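Local coordinates for protein dally-like, isoform A (Drosophila melanogaster, PDB 6XTZ) that probably acts as a GPI-anchored cell-surface heparan sulfate proteoglycan of the glypican family, binds Wnt and Hedgehog proteins and shields the Wnt lipid in a helical core, at residues Ile79-Phe91 with Leu442-Tyr456. The protein carries 5 engineered substitutions. Numbering follows the deposited sequence.
Sequences ILGSKATKFKDIF and LDRIVRDIRQRVKDY
The ring of F87 meets V446 CG2 and I445 CG2 at its edge, with V446 CG2 3.7 Å from F87 CE1. L442 CD1 and I449 CD1 approach that ring obliquely. L442 CD2 lies at the edge of the F91 ring, in its plane, 3.7 Å from F91 CD1. K83 CE lies over one face of the R452 guanidinium, and the carboxylate carbon D448 CG lies at its edge. L80 CD2 touches Y456 CD2 obliquely.

F87 sits as a knob among L442, I445, V446 and I449. I445 returns the packing as a knob among K83, K86, F87 and I90. Its CG1 is anti to the backbone N (chi1 -180°) and so comes 3.8 Å from F87 CA.

A salt-bridge network borders this apolar seam. K83 NZ donates to the syn lone pair of D448 OD2 at 2.6 Å. R452 NE reaches D448 OD1, also at 2.6 Å, tilted from the carboxylate plane. D448 thus bridges the two cations, one on each oxygen; K83 NZ and R452 NH2 are 3.7 Å apart. Replacing D448 by alanine would probably leave K83 and R452 close together without their shared counter-ion.

The segments run antiparallel at 162°, and their axes come within 9.9 Å. This is knobs-into-holes packing of helix 441-455 on the long helix 51-110. It ends beside the lipid pocket: F91 is about 5 Å from the bound O-palmitoleoyl serine, and L442 touches pocket residue L94. Helix 185-216 packs on F87 and I449, helix 263-283 on L80 and V453.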
loop_
_atom_site.group_PDB
_atom_site.type_symbol
_atom_site.label_atom_id
_atom_site.label_comp_id
_atom_site.label_asym_id
_atom_site.label_seq_id
_atom_site.Cartn_x
_atom_site.Cartn_y
_atom_site.Cartn_z
ATOM N N ILE A 79 -8.976 5.957 3.625
ATOM C CA ILE A 79 -9.035 4.897 4.627
ATOM C C ILE A 79 -7.639 4.366 4.926
ATOM O O ILE A 79 -7.226 4.280 6.088
ATOM C CB ILE A 79 -9.980 3.773 4.165
ATOM C CG1 ILE A 79 -11.434 4.246 4.198
ATOM C CG2 ILE A 79 -9.801 2.534 5.030
ATOM C CD1 ILE A 79 -12.423 3.218 3.683
ATOM N N LEU A 80 -6.888 4.003 3.882
ATOM C CA LEU A 80 -5.541 3.479 4.090
ATOM C C LEU A 80 -4.633 4.511 4.745
ATOM O O LEU A 80 -3.764 4.152 5.548
ATOM C CB LEU A 80 -4.941 3.013 2.763
ATOM C CG LEU A 80 -5.686 1.894 2.037
ATOM C CD1 LEU A 80 -4.907 1.439 0.813
ATOM C CD2 LEU A 80 -5.951 0.727 2.975
ATOM N N GLY A 81 -4.816 5.791 4.419
ATOM C CA GLY A 81 -3.996 6.821 5.033
ATOM C C GLY A 81 -4.279 6.988 6.514
ATOM O O GLY A 81 -3.356 7.172 7.314
ATOM N N SER A 82 -5.554 6.925 6.903
ATOM C CA SER A 82 -5.896 7.102 8.310
ATOM C C SER A 82 -5.528 5.869 9.126
ATOM O O SER A 82 -5.108 5.987 10.284
ATOM C CB SER A 82 -7.382 7.425 8.458
ATOM O OG SER A 82 -8.187 6.326 8.072
ATOM N N LYS A 83 -5.681 4.676 8.544
ATOM C CA LYS A 83 -5.270 3.460 9.239
ATOM C C LYS A 83 -3.764 3.424 9.451
ATOM O O LYS A 83 -3.291 2.895 10.464
ATOM C CB LYS A 83 -5.726 2.224 8.463
ATOM C CG LYS A 83 -7.236 2.051 8.392
ATOM C CD LYS A 83 -7.840 1.790 9.763
ATOM C CE LYS A 83 -9.341 1.579 9.657
ATOM N NZ LYS A 83 -9.969 1.284 10.975
ATOM N N ALA A 84 -2.994 3.972 8.508
ATOM C CA ALA A 84 -1.553 4.085 8.707
ATOM C C ALA A 84 -1.233 5.045 9.844
ATOM O O ALA A 84 -0.304 4.804 10.625
ATOM C CB ALA A 84 -0.877 4.536 7.414
ATOM N N THR A 85 -1.994 6.137 9.957
ATOM C CA THR A 85 -1.781 7.077 11.053
ATOM C C THR A 85 -2.169 6.460 12.392
ATOM O O THR A 85 -1.482 6.667 13.401
ATOM C CB THR A 85 -2.573 8.362 10.804
ATOM O OG1 THR A 85 -2.076 9.007 9.626
ATOM C CG2 THR A 85 -2.446 9.313 11.988
ATOM N N LYS A 86 -3.268 5.703 12.421
ATOM C CA LYS A 86 -3.658 5.018 13.649
ATOM C C LYS A 86 -2.623 3.973 14.041
ATOM O O LYS A 86 -2.328 3.793 15.227
ATOM C CB LYS A 86 -5.035 4.375 13.473
ATOM C CG LYS A 86 -5.555 3.663 14.714
ATOM C CD LYS A 86 -6.907 3.011 14.460
ATOM C CE LYS A 86 -7.421 2.298 15.704
ATOM N NZ LYS A 86 -8.720 1.609 15.462
ATOM N N PHE A 87 -2.052 3.283 13.052
ATOM C CA PHE A 87 -1.030 2.279 13.329
ATOM C C PHE A 87 0.208 2.911 13.953
ATOM O O PHE A 87 0.742 2.411 14.951
ATOM C CB PHE A 87 -0.673 1.541 12.039
ATOM C CG PHE A 87 0.518 0.635 12.163
ATOM C CD1 PHE A 87 0.383 -0.638 12.694
ATOM C CD2 PHE A 87 1.770 1.052 11.737
ATOM C CE1 PHE A 87 1.475 -1.476 12.803
ATOM C CE2 PHE A 87 2.866 0.217 11.845
ATOM C CZ PHE A 87 2.718 -1.046 12.378
ATOM N N LYS A 88 0.683 4.018 13.373
ATOM C CA LYS A 88 1.871 4.676 13.905
ATOM C C LYS A 88 1.623 5.227 15.304
ATOM O O LYS A 88 2.477 5.091 16.188
ATOM C CB LYS A 88 2.317 5.795 12.965
ATOM C CG LYS A 88 2.728 5.320 11.583
ATOM C CD LYS A 88 3.021 6.502 10.681
ATOM C CE LYS A 88 3.266 6.067 9.250
ATOM N NZ LYS A 88 3.445 7.246 8.361
ATOM N N ASP A 89 0.460 5.850 15.522
ATOM C CA ASP A 89 0.159 6.419 16.832
ATOM C C ASP A 89 0.085 5.339 17.904
ATOM O O ASP A 89 0.517 5.554 19.042
ATOM C CB ASP A 89 -1.153 7.202 16.779
ATOM C CG ASP A 89 -1.058 8.447 15.919
ATOM O OD1 ASP A 89 0.052 9.009 15.801
ATOM O OD2 ASP A 89 -2.096 8.867 15.364
ATOM N N ILE A 90 -0.464 4.172 17.561
ATOM C CA ILE A 90 -0.584 3.089 18.534
ATOM C C ILE A 90 0.792 2.569 18.928
ATOM O O ILE A 90 1.085 2.380 20.113
ATOM C CB ILE A 90 -1.478 1.965 17.978
ATOM C CG1 ILE A 90 -2.947 2.394 17.988
ATOM C CG2 ILE A 90 -1.286 0.682 18.774
ATOM C CD1 ILE A 90 -3.888 1.374 17.379
ATOM N N PHE A 91 1.663 2.340 17.941
ATOM C CA PHE A 91 2.992 1.820 18.247
ATOM C C PHE A 91 3.859 2.873 18.925
ATOM O O PHE A 91 4.685 2.544 19.784
ATOM C CB PHE A 91 3.675 1.306 16.979
ATOM C CG PHE A 91 4.937 0.531 17.249
ATOM C CD1 PHE A 91 4.875 -0.788 17.669
ATOM C CD2 PHE A 91 6.182 1.119 17.095
ATOM C CE1 PHE A 91 6.029 -1.507 17.927
ATOM C CE2 PHE A 91 7.341 0.405 17.351
ATOM C CZ PHE A 91 7.264 -0.910 17.765
ATOM N N LEU A 442 -2.126 -3.541 19.277
ATOM C CA LEU A 442 -1.224 -3.520 18.131
ATOM C C LEU A 442 -1.569 -4.631 17.149
ATOM O O LEU A 442 -1.546 -4.421 15.932
ATOM C CB LEU A 442 0.226 -3.639 18.594
ATOM C CG LEU A 442 1.279 -3.644 17.483
ATOM C CD1 LEU A 442 1.151 -2.407 16.604
ATOM C CD2 LEU A 442 2.677 -3.743 18.075
ATOM N N ASP A 443 -1.901 -5.818 17.659
ATOM C CA ASP A 443 -2.368 -6.884 16.780
ATOM C C ASP A 443 -3.701 -6.530 16.135
ATOM O O ASP A 443 -3.958 -6.925 14.993
ATOM C CB ASP A 443 -2.492 -8.196 17.556
ATOM C CG ASP A 443 -1.170 -8.657 18.141
ATOM O OD1 ASP A 443 -0.179 -7.902 18.062
ATOM O OD2 ASP A 443 -1.124 -9.784 18.676
ATOM N N ARG A 444 -4.551 -5.781 16.842
ATOM C CA ARG A 444 -5.865 -5.438 16.306
ATOM C C ARG A 444 -5.753 -4.499 15.111
ATOM O O ARG A 444 -6.475 -4.659 14.121
ATOM C CB ARG A 444 -6.728 -4.813 17.403
ATOM C CG ARG A 444 -6.982 -5.737 18.584
ATOM C CD ARG A 444 -7.656 -5.008 19.737
ATOM N NE ARG A 444 -8.981 -4.510 19.382
ATOM C CZ ARG A 444 -9.790 -3.877 20.225
ATOM N NH1 ARG A 444 -9.407 -3.663 21.478
ATOM N NH2 ARG A 444 -10.980 -3.457 19.819
ATOM N N ILE A 445 -4.858 -3.510 15.184
ATOM C CA ILE A 445 -4.706 -2.588 14.064
ATOM C C ILE A 445 -3.956 -3.253 12.917
ATOM O O ILE A 445 -4.206 -2.949 11.743
ATOM C CB ILE A 445 -4.022 -1.285 14.528
ATOM C CG1 ILE A 445 -3.868 -0.302 13.363
ATOM C CG2 ILE A 445 -2.676 -1.572 15.164
ATOM C CD1 ILE A 445 -5.177 0.178 12.786
ATOM N N VAL A 446 -3.045 -4.181 13.224
ATOM C CA VAL A 446 -2.368 -4.930 12.169
ATOM C C VAL A 446 -3.356 -5.833 11.439
ATOM O O VAL A 446 -3.331 -5.931 10.205
ATOM C CB VAL A 446 -1.187 -5.730 12.750
ATOM C CG1 VAL A 446 -0.667 -6.732 11.729
ATOM C CG2 VAL A 446 -0.069 -4.791 13.176
ATOM N N ARG A 447 -4.244 -6.502 12.180
ATOM C CA ARG A 447 -5.268 -7.322 11.538
ATOM C C ARG A 447 -6.238 -6.465 10.736
ATOM O O ARG A 447 -6.694 -6.872 9.662
ATOM C CB ARG A 447 -6.031 -8.143 12.578
ATOM C CG ARG A 447 -5.214 -9.212 13.282
ATOM C CD ARG A 447 -6.097 -10.039 14.202
ATOM N NE ARG A 447 -5.355 -10.579 15.337
ATOM C CZ ARG A 447 -4.678 -11.722 15.315
ATOM N NH1 ARG A 447 -4.644 -12.455 14.209
ATOM N NH2 ARG A 447 -4.033 -12.133 16.398
ATOM N N ASP A 448 -6.573 -5.279 11.250
ATOM C CA ASP A 448 -7.480 -4.387 10.532
ATOM C C ASP A 448 -6.875 -3.955 9.202
ATOM O O ASP A 448 -7.522 -4.045 8.153
ATOM C CB ASP A 448 -7.809 -3.173 11.400
ATOM C CG ASP A 448 -8.878 -2.287 10.790
ATOM O OD1 ASP A 448 -9.525 -2.712 9.808
ATOM O OD2 ASP A 448 -9.074 -1.163 11.296
ATOM N N ILE A 449 -5.625 -3.490 9.230
ATOM C CA ILE A 449 -4.941 -3.090 8.004
ATOM C C ILE A 449 -4.805 -4.272 7.055
ATOM O O ILE A 449 -5.043 -4.148 5.847
ATOM C CB ILE A 449 -3.570 -2.476 8.343
ATOM C CG1 ILE A 449 -3.750 -1.123 9.034
ATOM C CG2 ILE A 449 -2.707 -2.360 7.096
ATOM C CD1 ILE A 449 -2.478 -0.575 9.642
ATOM N N ARG A 450 -4.431 -5.439 7.587
ATOM C CA ARG A 450 -4.233 -6.615 6.744
ATOM C C ARG A 450 -5.509 -6.990 6.002
ATOM O O ARG A 450 -5.464 -7.358 4.821
ATOM C CB ARG A 450 -3.745 -7.789 7.596
ATOM C CG ARG A 450 -3.511 -9.070 6.817
ATOM C CD ARG A 450 -3.195 -10.229 7.752
ATOM N NE ARG A 450 -2.836 -11.440 7.021
ATOM C CZ ARG A 450 -2.476 -12.582 7.600
ATOM N NH1 ARG A 450 -2.430 -12.673 8.923
ATOM N NH2 ARG A 450 -2.164 -13.635 6.857
ATOM N N GLN A 451 -6.658 -6.896 6.672
ATOM C CA GLN A 451 -7.916 -7.249 6.025
ATOM C C GLN A 451 -8.313 -6.211 4.983
ATOM O O GLN A 451 -8.822 -6.561 3.912
ATOM C CB GLN A 451 -9.018 -7.411 7.071
ATOM C CG GLN A 451 -10.348 -7.867 6.498
ATOM C CD GLN A 451 -10.249 -9.207 5.795
ATOM O OE1 GLN A 451 -9.657 -10.154 6.315
ATOM N NE2 GLN A 451 -10.826 -9.293 4.601
ATOM N N ARG A 452 -8.085 -4.928 5.273
ATOM C CA ARG A 452 -8.474 -3.890 4.325
ATOM C C ARG A 452 -7.545 -3.867 3.117
ATOM O O ARG A 452 -7.998 -3.649 1.986
ATOM C CB ARG A 452 -8.508 -2.529 5.019
ATOM C CG ARG A 452 -9.556 -2.443 6.120
ATOM C CD ARG A 452 -9.556 -1.088 6.800
ATOM N NE ARG A 452 -10.414 -1.079 7.982
ATOM C CZ ARG A 452 -11.703 -0.756 7.973
ATOM N NH1 ARG A 452 -12.296 -0.407 6.839
ATOM N NH2 ARG A 452 -12.402 -0.779 9.101
ATOM N N VAL A 453 -6.246 -4.095 3.329
ATOM C CA VAL A 453 -5.335 -4.229 2.195
ATOM C C VAL A 453 -5.705 -5.454 1.370
ATOM O O VAL A 453 -5.600 -5.450 0.137
ATOM C CB VAL A 453 -3.873 -4.280 2.680
ATOM C CG1 VAL A 453 -2.932 -4.578 1.522
ATOM C CG2 VAL A 453 -3.490 -2.963 3.337
ATOM N N LYS A 454 -6.163 -6.516 2.037
ATOM C CA LYS A 454 -6.677 -7.679 1.325
ATOM C C LYS A 454 -7.898 -7.314 0.490
ATOM O O LYS A 454 -8.092 -7.851 -0.608
ATOM C CB LYS A 454 -7.021 -8.786 2.323
ATOM C CG LYS A 454 -7.025 -10.190 1.747
ATOM C CD LYS A 454 -7.504 -11.194 2.787
ATOM C CE LYS A 454 -7.026 -12.601 2.466
ATOM N NZ LYS A 454 -5.547 -12.718 2.595
ATOM N N ASP A 455 -8.732 -6.399 0.992
ATOM C CA ASP A 455 -9.918 -5.989 0.246
ATOM C C ASP A 455 -9.548 -5.171 -0.986
ATOM O O ASP A 455 -10.167 -5.322 -2.045
ATOM C CB ASP A 455 -10.863 -5.194 1.149
ATOM C CG ASP A 455 -11.482 -6.041 2.248
ATOM O OD1 ASP A 455 -11.583 -7.274 2.074
ATOM O OD2 ASP A 455 -11.881 -5.467 3.284
ATOM N N TYR A 456 -8.543 -4.302 -0.871
ATOM C CA TYR A 456 -8.135 -3.422 -1.958
ATOM C C TYR A 456 -7.091 -4.046 -2.876
ATOM O O TYR A 456 -6.472 -3.324 -3.666
ATOM C CB TYR A 456 -7.595 -2.104 -1.400
ATOM C CG TYR A 456 -8.620 -1.272 -0.663
ATOM C CD1 TYR A 456 -9.781 -0.844 -1.293
ATOM C CD2 TYR A 456 -8.416 -0.899 0.658
ATOM C CE1 TYR A 456 -10.717 -0.078 -0.621
ATOM C CE2 TYR A 456 -9.343 -0.136 1.336
ATOM C CZ TYR A 456 -10.491 0.272 0.695
ATOM O OH TYR A 456 -11.411 1.032 1.377
HETATM O O HOH W 1 -8.967 -0.989 14.761
#